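Local structure of pyrrolysyl-tRNA synthetase (3DSQ) at residues K58-L61 against E62-R65; K68-A72 against L73-E77; L260-R264 against E265-H269; V17-Q20 against R21-L25. The protein probably attaches pyrrolysine to its cognate tRNA at the expense of ATP, acting as a homodimeric class II aminoacyl-tRNA synthetase. All coordinates share one frame; numbering follows the deposited sequence.

Interaction 1: residues K58-L61 against E62-R65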
loop_
_atom_site.group_PDB
_atom_site.type_symbol
_atom_site.label_atom_id
_atom_site.label_comp_id
_atom_site.label_asym_id
_atom_site.label_seq_id
_atom_site.Cartn_x
_atom_site.Cartn_y
_atom_site.Cartn_z
ATOM N N LYS B 58 2.290 11.934 -23.164
ATOM C CA LYS B 58 1.059 11.316 -23.645
ATOM C C LYS B 58 1.342 9.941 -24.247
ATOM O O LYS B 58 0.557 9.020 -24.065
ATOM C CB LYS B 58 0.384 12.211 -24.693
ATOM C CG LYS B 58 -0.437 13.355 -24.108
ATOM C CD LYS B 58 -0.763 14.419 -25.159
ATOM C CE LYS B 58 -1.467 13.843 -26.391
ATOM N NZ LYS B 58 -2.834 13.301 -26.110
ATOM N N ARG B 59 2.458 9.808 -24.965
ATOM C CA ARG B 59 2.828 8.526 -25.568
ATOM C C ARG B 59 3.101 7.509 -24.470
ATOM O O ARG B 59 2.665 6.361 -24.547
ATOM C CB ARG B 59 4.083 8.659 -26.445
ATOM C CG ARG B 59 3.883 9.461 -27.720
ATOM C CD ARG B 59 5.112 9.422 -28.631
ATOM N NE ARG B 59 4.911 10.242 -29.825
ATOM C CZ ARG B 59 5.796 10.382 -30.810
ATOM N NH1 ARG B 59 6.964 9.756 -30.760
ATOM N NH2 ARG B 59 5.511 11.151 -31.852
ATOM N N HIS B 60 3.836 7.939 -23.448
ATOM C CA HIS B 60 4.156 7.058 -22.337
ATOM C C HIS B 60 2.870 6.526 -21.714
ATOM O O HIS B 60 2.757 5.329 -21.426
ATOM C CB HIS B 60 4.972 7.804 -21.284
ATOM C CG HIS B 60 5.555 6.910 -20.236
ATOM N ND1 HIS B 60 6.512 5.960 -20.521
ATOM C CD2 HIS B 60 5.291 6.796 -18.911
ATOM C CE1 HIS B 60 6.810 5.295 -19.417
ATOM N NE2 HIS B 60 6.084 5.783 -18.426
ATOM N N LEU B 61 1.895 7.411 -21.521
ATOM C CA LEU B 61 0.625 7.005 -20.933
ATOM C C LEU B 61 -0.135 5.997 -21.785
ATOM O O LEU B 61 -0.860 5.158 -21.252
ATOM C CB LEU B 61 -0.256 8.232 -20.652
ATOM C CG LEU B 61 0.181 8.993 -19.395
ATOM C CD1 LEU B 61 -0.687 10.223 -19.159
ATOM C CD2 LEU B 61 0.092 8.047 -18.205
ATOM N N GLU B 62 0.027 6.080 -23.104
ATOM C CA GLU B 62 -0.646 5.154 -24.006
ATOM C C GLU B 62 -0.182 3.742 -23.706
ATOM O O GLU B 62 -0.966 2.795 -23.690
ATOM C CB GLU B 62 -0.331 5.506 -25.461
ATOM C CG GLU B 62 -1.145 6.660 -25.980
ATOM C CD GLU B 62 -2.630 6.388 -25.875
ATOM O OE1 GLU B 62 -3.097 5.390 -26.473
ATOM O OE2 GLU B 62 -3.331 7.169 -25.195
ATOM N N GLN B 63 1.114 3.623 -23.472
ATOM C CA GLN B 63 1.745 2.364 -23.144
ATOM C C GLN B 63 1.071 1.792 -21.886
ATOM O O GLN B 63 0.805 0.588 -21.782
ATOM C CB GLN B 63 3.228 2.637 -22.899
ATOM C CG GLN B 63 4.068 1.461 -22.458
ATOM C CD GLN B 63 5.484 1.891 -22.123
ATOM O OE1 GLN B 63 6.256 2.281 -23.004
ATOM N NE2 GLN B 63 5.827 1.840 -20.840
ATOM N N LEU B 64 0.787 2.679 -20.939
ATOM C CA LEU B 64 0.153 2.300 -19.687
ATOM C C LEU B 64 -1.280 1.809 -19.892
ATOM O O LEU B 64 -1.682 0.807 -19.308
ATOM C CB LEU B 64 0.189 3.500 -18.723
ATOM C CG LEU B 64 -0.570 3.515 -17.393
ATOM C CD1 LEU B 64 -2.018 3.774 -17.667
ATOM C CD2 LEU B 64 -0.379 2.214 -16.638
ATOM N N ARG B 65 -2.046 2.494 -20.733
ATOM C CA ARG B 65 -3.433 2.101 -20.967
ATOM C C ARG B 65 -3.671 0.863 -21.834
ATOM O O ARG B 65 -4.657 0.154 -21.636
ATOM C CB ARG B 65 -4.216 3.275 -21.553
ATOM C CG ARG B 65 -3.446 4.059 -22.583
ATOM C CD ARG B 65 -4.333 5.047 -23.327
ATOM N NE ARG B 65 -5.146 4.382 -24.342
ATOM C CZ ARG B 65 -5.831 5.017 -25.290
ATOM N NH1 ARG B 65 -5.807 6.342 -25.362
ATOM N NH2 ARG B 65 -6.538 4.322 -26.171
#
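Leu61 and Arg65, together with Lys58 and Glu62, form a local turn-to-turn contact near the C-terminal end of helix 39-68. Backbone bonds carry it. Glu62 N donates to Lys58 O at 3.1 Å. Arg65 N donates to Leu61 O at 3.0 Å with an N-H...O angle of 152°. Three further bonds, Glu62 N to Arg59 O, Gln63 N to Arg59 O and Leu64 N to His60 O, are weak. The side chains add to this. Gln63 CG lies anti to its backbone N (chi1 176°), and the extended chain brings NE2 to 3.9 Å from His60 CE1, a light contact. The amide meets the imidazole obliquely, with the two planes 65° apart. The Arg65 chain starts out over Leu61 O, its CG 3.1 Å from that oxygen. It then bends at chi3 and reaches back along the helix to Glu62. There Arg65 NH1 and Glu62 OE2 form a salt bridge of 2.6 Å; the hydrogen bond within it is weak. Trp146 of the second subunit makes a cation-pi contact with Arg65. Leu61 packs on Leu145 and Leu64 on Val90 of that subunit. The arrangement is ordinary alpha-helical i to i+4 bonding, with an i to i+3 ion pair, at the dimer interface.

Interaction 2: residues K68-A72 against L73-E77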
loop_
_atom_site.group_PDB
_atom_site.type_symbol
_atom_site.label_atom_id
_atom_site.label_comp_id
_atom_site.label_asym_id
_atom_site.label_seq_id
_atom_site.Cartn_x
_atom_site.Cartn_y
_atom_site.Cartn_z
ATOM N N LYS B 68 0.868 -2.037 -20.197
ATOM C CA LYS B 68 1.106 -2.381 -18.800
ATOM C C LYS B 68 -0.120 -2.505 -17.892
ATOM O O LYS B 68 -0.228 -3.459 -17.133
ATOM C CB LYS B 68 2.102 -1.396 -18.178
ATOM C CG LYS B 68 3.484 -1.424 -18.815
ATOM C CD LYS B 68 4.515 -0.681 -17.967
ATOM C CE LYS B 68 4.140 0.786 -17.754
ATOM N NZ LYS B 68 5.111 1.450 -16.841
ATOM N N HIS B 69 -1.037 -1.551 -17.965
ATOM C CA HIS B 69 -2.227 -1.573 -17.116
ATOM C C HIS B 69 -1.897 -1.243 -15.658
ATOM O O HIS B 69 -2.762 -1.333 -14.782
ATOM C CB HIS B 69 -2.919 -2.935 -17.199
ATOM C CG HIS B 69 -3.497 -3.233 -18.549
ATOM N ND1 HIS B 69 -4.492 -2.466 -19.116
ATOM C CD2 HIS B 69 -3.206 -4.201 -19.451
ATOM C CE1 HIS B 69 -4.790 -2.948 -20.310
ATOM N NE2 HIS B 69 -4.025 -4.000 -20.537
ATOM N N ARG B 70 -0.647 -0.864 -15.404
ATOM C CA ARG B 70 -0.219 -0.490 -14.061
ATOM C C ARG B 70 1.051 0.344 -14.095
ATOM O O ARG B 70 1.950 0.105 -14.908
ATOM C CB ARG B 70 0.012 -1.726 -13.191
ATOM C CG ARG B 70 1.169 -2.583 -13.635
ATOM C CD ARG B 70 1.145 -3.899 -12.906
ATOM N NE ARG B 70 2.249 -4.768 -13.294
ATOM C CZ ARG B 70 2.441 -5.982 -12.793
ATOM N NH1 ARG B 70 1.594 -6.462 -11.893
ATOM N NH2 ARG B 70 3.487 -6.705 -13.171
ATOM N N PRO B 71 1.143 1.341 -13.197
ATOM C CA PRO B 71 2.304 2.225 -13.113
ATOM C C PRO B 71 3.540 1.524 -12.565
ATOM O O PRO B 71 3.442 0.462 -11.944
ATOM C CB PRO B 71 1.808 3.350 -12.209
ATOM C CG PRO B 71 0.887 2.634 -11.279
ATOM C CD PRO B 71 0.113 1.734 -12.217
ATOM N N ALA B 72 4.694 2.141 -12.804
ATOM C CA ALA B 72 5.997 1.634 -12.390
ATOM C C ALA B 72 6.113 1.185 -10.946
ATOM O O ALA B 72 6.699 0.135 -10.664
ATOM C CB ALA B 72 7.065 2.684 -12.680
ATOM N N LEU B 73 5.566 1.978 -10.024
ATOM C CA LEU B 73 5.649 1.630 -8.616
ATOM C C LEU B 73 5.021 0.268 -8.371
ATOM O O LEU B 73 5.591 -0.554 -7.681
ATOM C CB LEU B 73 4.959 2.698 -7.742
ATOM C CG LEU B 73 4.960 2.429 -6.232
ATOM C CD1 LEU B 73 6.403 2.249 -5.737
ATOM C CD2 LEU B 73 4.282 3.594 -5.487
ATOM N N LEU B 74 3.846 0.032 -8.941
ATOM C CA LEU B 74 3.160 -1.237 -8.745
ATOM C C LEU B 74 3.839 -2.386 -9.479
ATOM O O LEU B 74 3.863 -3.513 -8.991
ATOM C CB LEU B 74 1.695 -1.126 -9.185
ATOM C CG LEU B 74 0.828 -0.213 -8.303
ATOM C CD1 LEU B 74 -0.591 -0.160 -8.851
ATOM C CD2 LEU B 74 0.831 -0.725 -6.860
ATOM N N GLU B 75 4.391 -2.097 -10.652
ATOM C CA GLU B 75 5.075 -3.113 -11.441
ATOM C C GLU B 75 6.347 -3.499 -10.699
ATOM O O GLU B 75 6.714 -4.675 -10.621
ATOM C CB GLU B 75 5.416 -2.550 -12.822
ATOM C CG GLU B 75 6.082 -3.538 -13.767
ATOM C CD GLU B 75 6.561 -2.867 -15.046
ATOM O OE1 GLU B 75 7.432 -1.973 -14.956
ATOM O OE2 GLU B 75 6.061 -3.227 -16.138
ATOM N N LEU B 76 7.008 -2.489 -10.142
ATOM C CA LEU B 76 8.237 -2.689 -9.388
ATOM C C LEU B 76 7.916 -3.515 -8.143
ATOM O O LEU B 76 8.638 -4.459 -7.807
ATOM C CB LEU B 76 8.810 -1.334 -8.967
ATOM C CG LEU B 76 10.311 -1.141 -8.730
ATOM C CD1 LEU B 76 10.503 -0.235 -7.530
ATOM C CD2 LEU B 76 11.010 -2.457 -8.519
ATOM N N GLU B 77 6.826 -3.155 -7.465
ATOM C CA GLU B 77 6.414 -3.853 -6.254
ATOM C C GLU B 77 6.192 -5.349 -6.462
ATOM O O GLU B 77 6.646 -6.170 -5.659
ATOM C CB GLU B 77 5.143 -3.219 -5.677
ATOM C CG GLU B 77 5.408 -2.008 -4.803
ATOM C CD GLU B 77 4.156 -1.497 -4.109
ATOM O OE1 GLU B 77 3.241 -2.313 -3.856
ATOM O OE2 GLU B 77 4.093 -0.286 -3.800
HETATM O O HOH W 1 8.687 -0.770 -12.577
#
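Glu75 N donates to Pro71 O at 3.0 Å and Leu76 N donates to Ala72 O at 2.7 Å, two bonds that start a helix just after His69, with its positive phi, has ended the preceding one. Pro71 holds the N-cap position. Its ring lies alongside Leu74, with Pro71 CD 3.9 Å from Leu74 CD1. Both pack on Gln91 of the second subunit. The helix begun here, 72-85, runs on towards strand 90-91 at the dimer interface, consistent with motif 1 of class II synthetases. Glu75 is approached by two basic chains, each crossing it at about a right angle. Arg70 CG lies between the backbone N and the carbonyl carbon (chi1 67°), and the extended chain carries the guanidinium to Glu75. One face lies over Glu75 CA, with Arg70 NE 3.8 Å from that atom, and NH1 goes on to a salt bridge with Glu78. Lys68 CD rests 3.5 Å from Glu75 OE2, while Lys68 NZ pairs with Asp281. A water donates to both Glu75 OE1 and Ala72 O, at 2.9 Å each. With an alanine here instead of Glu75, the water would probably lose its carboxylate acceptor and the Lys68 methylenes their neighbour. Asp281 also accepts a hydrogen bond from Ala72 N.

Interaction 3: residues L260-R264 against E265-H269; sequences LLMIR and EGTQH
Met262 and Thr267 meet where helix 257-265 ends, and this is the more enclosed side of the contact. Met262 O takes the N-H of Thr267 at 3.1 Å, in the carbonyl plane and on a lone pair. This is the 6→1 bond of a Schellman-type helix end, over Gly266 with its positive phi; Gly266 N bonds weakly to Met262 O instead of to Ile263 O. Thr267 OG1 comes to 3.5 Å from Met262 CA. Met262 CG, anti to its backbone N (chi1 166°), lies 3.6 Å from Thr267 O. The sulfur follows the chain as far as Gln268 O, where SD stands at 4.1 Å. Gln268 O also accepts from Gln167, a ligand of the bound sodium ion. The helix follows strand 250-256, as in motif 3 of class II synthetases.

Glu265 and Gly266 form the solvent side, although Glu265 N bonds closely to Leu261 O, at 2.8 Å. Arg264 NH1 bridges to Glu265 OE1 at 3.2 Å, on the anti side of OE1 but tilted out of the carboxylate plane. The two flat groups are 89° apart. Leu261 CD2 lies over one guanidinium face, toward the rim, and Arg264 NE donates to Ala202 O. A leucine at Arg264 would probably leave Glu265 without its counter-charge and Ala202 O without that donor. The chemistry implies a helix end fixed by backbone bonds, with the ion pair an addition at its surface.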
loop_
_atom_site.group_PDB
_atom_site.type_symbol
_atom_site.label_atom_id
_atom_site.label_comp_id
_atom_site.label_asym_id
_atom_site.label_seq_id
_atom_site.Cartn_x
_atom_site.Cartn_y
_atom_site.Cartn_z
ATOM N N LEU B 260 14.259 4.692 -5.921
ATOM C CA LEU B 260 14.894 3.721 -6.802
ATOM C C LEU B 260 14.415 3.998 -8.216
ATOM O O LEU B 260 15.216 4.111 -9.140
ATOM C CB LEU B 260 14.501 2.286 -6.429
ATOM C CG LEU B 260 15.296 1.459 -5.411
ATOM C CD1 LEU B 260 14.891 -0.004 -5.577
ATOM C CD2 LEU B 260 16.798 1.587 -5.640
ATOM N N LEU B 261 13.097 4.111 -8.375
ATOM C CA LEU B 261 12.510 4.375 -9.684
ATOM C C LEU B 261 13.024 5.653 -10.319
ATOM O O LEU B 261 13.314 5.682 -11.521
ATOM C CB LEU B 261 10.979 4.437 -9.589
ATOM C CG LEU B 261 10.298 3.078 -9.433
ATOM C CD1 LEU B 261 8.826 3.276 -9.213
ATOM C CD2 LEU B 261 10.552 2.213 -10.672
ATOM N N MET B 262 13.128 6.716 -9.525
ATOM C CA MET B 262 13.612 7.983 -10.053
ATOM C C MET B 262 15.035 7.837 -10.603
ATOM O O MET B 262 15.377 8.385 -11.654
ATOM C CB MET B 262 13.595 9.055 -8.964
ATOM C CG MET B 262 14.393 10.302 -9.324
ATOM S SD MET B 262 14.228 11.601 -8.067
ATOM C CE MET B 262 15.185 10.889 -6.747
ATOM N N ILE B 263 15.854 7.094 -9.870
ATOM C CA ILE B 263 17.243 6.868 -10.236
ATOM C C ILE B 263 17.370 5.950 -11.459
ATOM O O ILE B 263 18.141 6.228 -12.365
ATOM C CB ILE B 263 18.008 6.304 -9.016
ATOM C CG1 ILE B 263 18.085 7.400 -7.943
ATOM C CG2 ILE B 263 19.384 5.818 -9.421
ATOM C CD1 ILE B 263 18.588 6.935 -6.586
ATOM N N ARG B 264 16.597 4.876 -11.500
ATOM C CA ARG B 264 16.645 3.973 -12.637
ATOM C C ARG B 264 16.151 4.671 -13.894
ATOM O O ARG B 264 16.777 4.599 -14.946
ATOM C CB ARG B 264 15.771 2.752 -12.375
ATOM C CG ARG B 264 15.629 1.832 -13.567
ATOM C CD ARG B 264 14.168 1.575 -13.864
ATOM N NE ARG B 264 13.674 0.416 -13.140
ATOM C CZ ARG B 264 12.397 0.058 -13.067
ATOM N NH1 ARG B 264 11.461 0.772 -13.673
ATOM N NH2 ARG B 264 12.061 -1.032 -12.401
ATOM N N GLU B 265 15.020 5.353 -13.776
ATOM C CA GLU B 265 14.411 6.035 -14.907
ATOM C C GLU B 265 15.008 7.390 -15.239
ATOM O O GLU B 265 14.791 7.916 -16.327
ATOM C CB GLU B 265 12.907 6.170 -14.662
ATOM C CG GLU B 265 12.219 4.819 -14.587
ATOM C CD GLU B 265 12.405 4.028 -15.872
ATOM O OE1 GLU B 265 12.628 2.801 -15.801
ATOM O OE2 GLU B 265 12.325 4.640 -16.955
ATOM N N GLY B 266 15.764 7.953 -14.309
ATOM C CA GLY B 266 16.360 9.250 -14.556
ATOM C C GLY B 266 15.328 10.358 -14.690
ATOM O O GLY B 266 15.461 11.217 -15.551
ATOM N N THR B 267 14.295 10.342 -13.851
ATOM C CA THR B 267 13.271 11.374 -13.903
ATOM C C THR B 267 13.667 12.535 -12.993
ATOM O O THR B 267 14.612 12.418 -12.225
ATOM C CB THR B 267 11.896 10.822 -13.496
ATOM O OG1 THR B 267 12.011 10.094 -12.270
ATOM C CG2 THR B 267 11.350 9.904 -14.589
ATOM N N GLN B 268 12.948 13.650 -13.070
ATOM C CA GLN B 268 13.296 14.827 -12.270
ATOM C C GLN B 268 12.705 14.914 -10.868
ATOM O O GLN B 268 13.421 15.206 -9.913
ATOM C CB GLN B 268 12.947 16.103 -13.037
ATOM C CG GLN B 268 13.861 16.395 -14.209
ATOM C CD GLN B 268 15.283 16.682 -13.772
ATOM O OE1 GLN B 268 15.518 17.289 -12.724
ATOM N NE2 GLN B 268 16.241 16.266 -14.585
ATOM N N HIS B 269 11.404 14.684 -10.745
ATOM C CA HIS B 269 10.752 14.740 -9.443
ATOM C C HIS B 269 10.531 13.339 -8.882
ATOM O O HIS B 269 10.091 12.430 -9.598
ATOM C CB HIS B 269 9.399 15.453 -9.541
ATOM C CG HIS B 269 9.495 16.944 -9.667
ATOM N ND1 HIS B 269 10.427 17.694 -8.980
ATOM C CD2 HIS B 269 8.713 17.830 -10.330
ATOM C CE1 HIS B 269 10.213 18.977 -9.214
ATOM N NE2 HIS B 269 9.179 19.086 -10.028
#

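Interaction 4: residues V17-Q20 against R21-L25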
loop_
_atom_site.group_PDB
_atom_site.type_symbol
_atom_site.label_atom_id
_atom_site.label_comp_id
_atom_site.label_asym_id
_atom_site.label_seq_id
_atom_site.Cartn_x
_atom_site.Cartn_y
_atom_site.Cartn_z
ATOM N N VAL B 17 8.794 29.284 -12.418
ATOM C CA VAL B 17 7.620 28.527 -12.826
ATOM C C VAL B 17 7.852 27.701 -14.108
ATOM O O VAL B 17 7.312 26.604 -14.250
ATOM C CB VAL B 17 6.403 29.451 -13.014
ATOM C CG1 VAL B 17 6.532 30.250 -14.300
ATOM C CG2 VAL B 17 5.133 28.623 -12.998
ATOM N N GLN B 18 8.646 28.230 -15.032
ATOM C CA GLN B 18 8.955 27.516 -16.272
ATOM C C GLN B 18 9.849 26.341 -15.925
ATOM O O GLN B 18 9.670 25.231 -16.433
ATOM C CB GLN B 18 9.688 28.428 -17.245
ATOM C CG GLN B 18 8.857 29.572 -17.737
ATOM C CD GLN B 18 9.640 30.477 -18.641
ATOM O OE1 GLN B 18 10.780 30.829 -18.341
ATOM N NE2 GLN B 18 9.037 30.865 -19.758
ATOM N N TYR B 19 10.810 26.604 -15.045
ATOM C CA TYR B 19 11.744 25.589 -14.585
ATOM C C TYR B 19 10.986 24.428 -13.922
ATOM O O TYR B 19 11.248 23.254 -14.208
ATOM C CB TYR B 19 12.718 26.220 -13.596
ATOM C CG TYR B 19 13.801 25.301 -13.089
ATOM C CD1 TYR B 19 14.991 25.121 -13.804
ATOM C CD2 TYR B 19 13.646 24.613 -11.883
ATOM C CE1 TYR B 19 16.003 24.280 -13.324
ATOM C CE2 TYR B 19 14.647 23.771 -11.396
ATOM C CZ TYR B 19 15.820 23.612 -12.117
ATOM O OH TYR B 19 16.814 22.802 -11.615
ATOM N N GLN B 20 10.044 24.758 -13.041
ATOM C CA GLN B 20 9.262 23.739 -12.350
ATOM C C GLN B 20 8.427 22.906 -13.324
ATOM O O GLN B 20 8.288 21.698 -13.158
ATOM C CB GLN B 20 8.318 24.373 -11.320
ATOM C CG GLN B 20 7.500 23.334 -10.561
ATOM C CD GLN B 20 6.431 23.935 -9.650
ATOM O OE1 GLN B 20 5.455 24.536 -10.116
ATOM N NE2 GLN B 20 6.612 23.766 -8.345
ATOM N N ARG B 21 7.847 23.572 -14.314
ATOM C CA ARG B 21 7.029 22.909 -15.317
ATOM C C ARG B 21 7.881 21.905 -16.113
ATOM O O ARG B 21 7.497 20.753 -16.301
ATOM C CB ARG B 21 6.413 23.968 -16.247
ATOM C CG ARG B 21 5.547 23.419 -17.381
ATOM C CD ARG B 21 4.517 22.423 -16.886
ATOM N NE ARG B 21 3.544 22.078 -17.919
ATOM C CZ ARG B 21 2.581 21.173 -17.772
ATOM N NH1 ARG B 21 2.456 20.507 -16.631
ATOM N NH2 ARG B 21 1.734 20.943 -18.763
ATOM N N LEU B 22 9.047 22.348 -16.558
ATOM C CA LEU B 22 9.944 21.493 -17.314
ATOM C C LEU B 22 10.382 20.304 -16.468
ATOM O O LEU B 22 10.605 19.206 -16.991
ATOM C CB LEU B 22 11.161 22.294 -17.787
ATOM C CG LEU B 22 10.831 23.427 -18.771
ATOM C CD1 LEU B 22 12.108 24.152 -19.152
ATOM C CD2 LEU B 22 10.137 22.873 -20.025
ATOM N N LYS B 23 10.496 20.517 -15.158
ATOM C CA LYS B 23 10.902 19.435 -14.267
ATOM C C LYS B 23 9.790 18.407 -14.125
ATOM O O LYS B 23 10.049 17.209 -14.147
ATOM C CB LYS B 23 11.289 19.971 -12.883
ATOM C CG LYS B 23 12.760 19.798 -12.547
ATOM C CD LYS B 23 13.009 19.821 -11.037
ATOM C CE LYS B 23 14.487 19.611 -10.722
ATOM N NZ LYS B 23 14.745 19.531 -9.248
ATOM N N GLU B 24 8.552 18.874 -13.981
ATOM C CA GLU B 24 7.408 17.973 -13.854
ATOM C C GLU B 24 7.269 17.117 -15.110
ATOM O O GLU B 24 6.752 15.993 -15.058
ATOM C CB GLU B 24 6.101 18.741 -13.709
ATOM C CG GLU B 24 6.055 19.803 -12.634
ATOM C CD GLU B 24 4.683 20.441 -12.566
ATOM O OE1 GLU B 24 4.102 20.717 -13.638
ATOM O OE2 GLU B 24 4.190 20.669 -11.447
ATOM N N LEU B 25 7.680 17.688 -16.238
ATOM C CA LEU B 25 7.613 17.008 -17.523
ATOM C C LEU B 25 8.885 16.213 -17.783
ATOM O O LEU B 25 9.108 15.724 -18.890
ATOM C CB LEU B 25 7.400 18.030 -18.643
ATOM C CG LEU B 25 6.113 18.839 -18.514
ATOM C CD1 LEU B 25 6.001 19.896 -19.615
ATOM C CD2 LEU B 25 4.951 17.878 -18.562
#
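Val17 to Gln20 accept the backbone N-H groups of Arg21 to Glu24, one after another, in the regular alpha-helical i to i+4 pattern of helix 16-24. Arg21 comes first. Its N donates to Val17 O at 3.1 Å. Its side chain turns away from that segment and bends at chi2. Arg21 NE forms a salt bridge with Glu50 of helix 39-68, and NH1 donates to Asn286. Leu22 N donates to Gln18 O at 3.0 Å, nearly straight, with an N-H...O angle of 166°. Leu22 CG sits against the same oxygen, 3.2 Å from Gln18 O, and the side chain packs on Trp14 and Leu32. Lys23 N donates to Tyr19 O. The two side chains lie side by side and point the same way. Tyr19 CG is anti to its backbone N (chi1 -177°), and Lys23 is extended beyond CG. Only the far ends touch: Lys23 CE stands 4.0 Å from Tyr19 OH. Glu24 N donates to Gln20 O at 3.0 Å. Glu24 also reaches back to Arg21, where NH1 of Arg21 makes a salt bridge of 3.4 Å to OE1 of Glu24, in the guanidinium plane; its hydrogen bond is weak. Leu25 leaves the helical conformation, although its N still bonds to Arg21 O. Leu25 CD2 lies 4.1 Å above the plane of the Arg21 guanidinium, over its centre.

From the N terminus the order is interaction 4, 1, 2, 3. Each joins consecutive segments and closes only a helical turn or a helix end, so none nests or crosses another. Interaction 4 lies within helix 16-24, which packs on helix 39-68. Interaction 1 lies further along that second helix and hands over to interaction 2: Leu64 O and His69 N are 2.8 Å apart, a probable hydrogen bond. Both touch the second subunit. Interaction 2 begins helix 72-85, which packs on helix 257-265 of interaction 3, with Leu76 CD1 3.8 Å from Leu261 CG. Interaction 3 returns to interaction 4, where His269 CE1 comes to 3.4 Å from Lys23 CD.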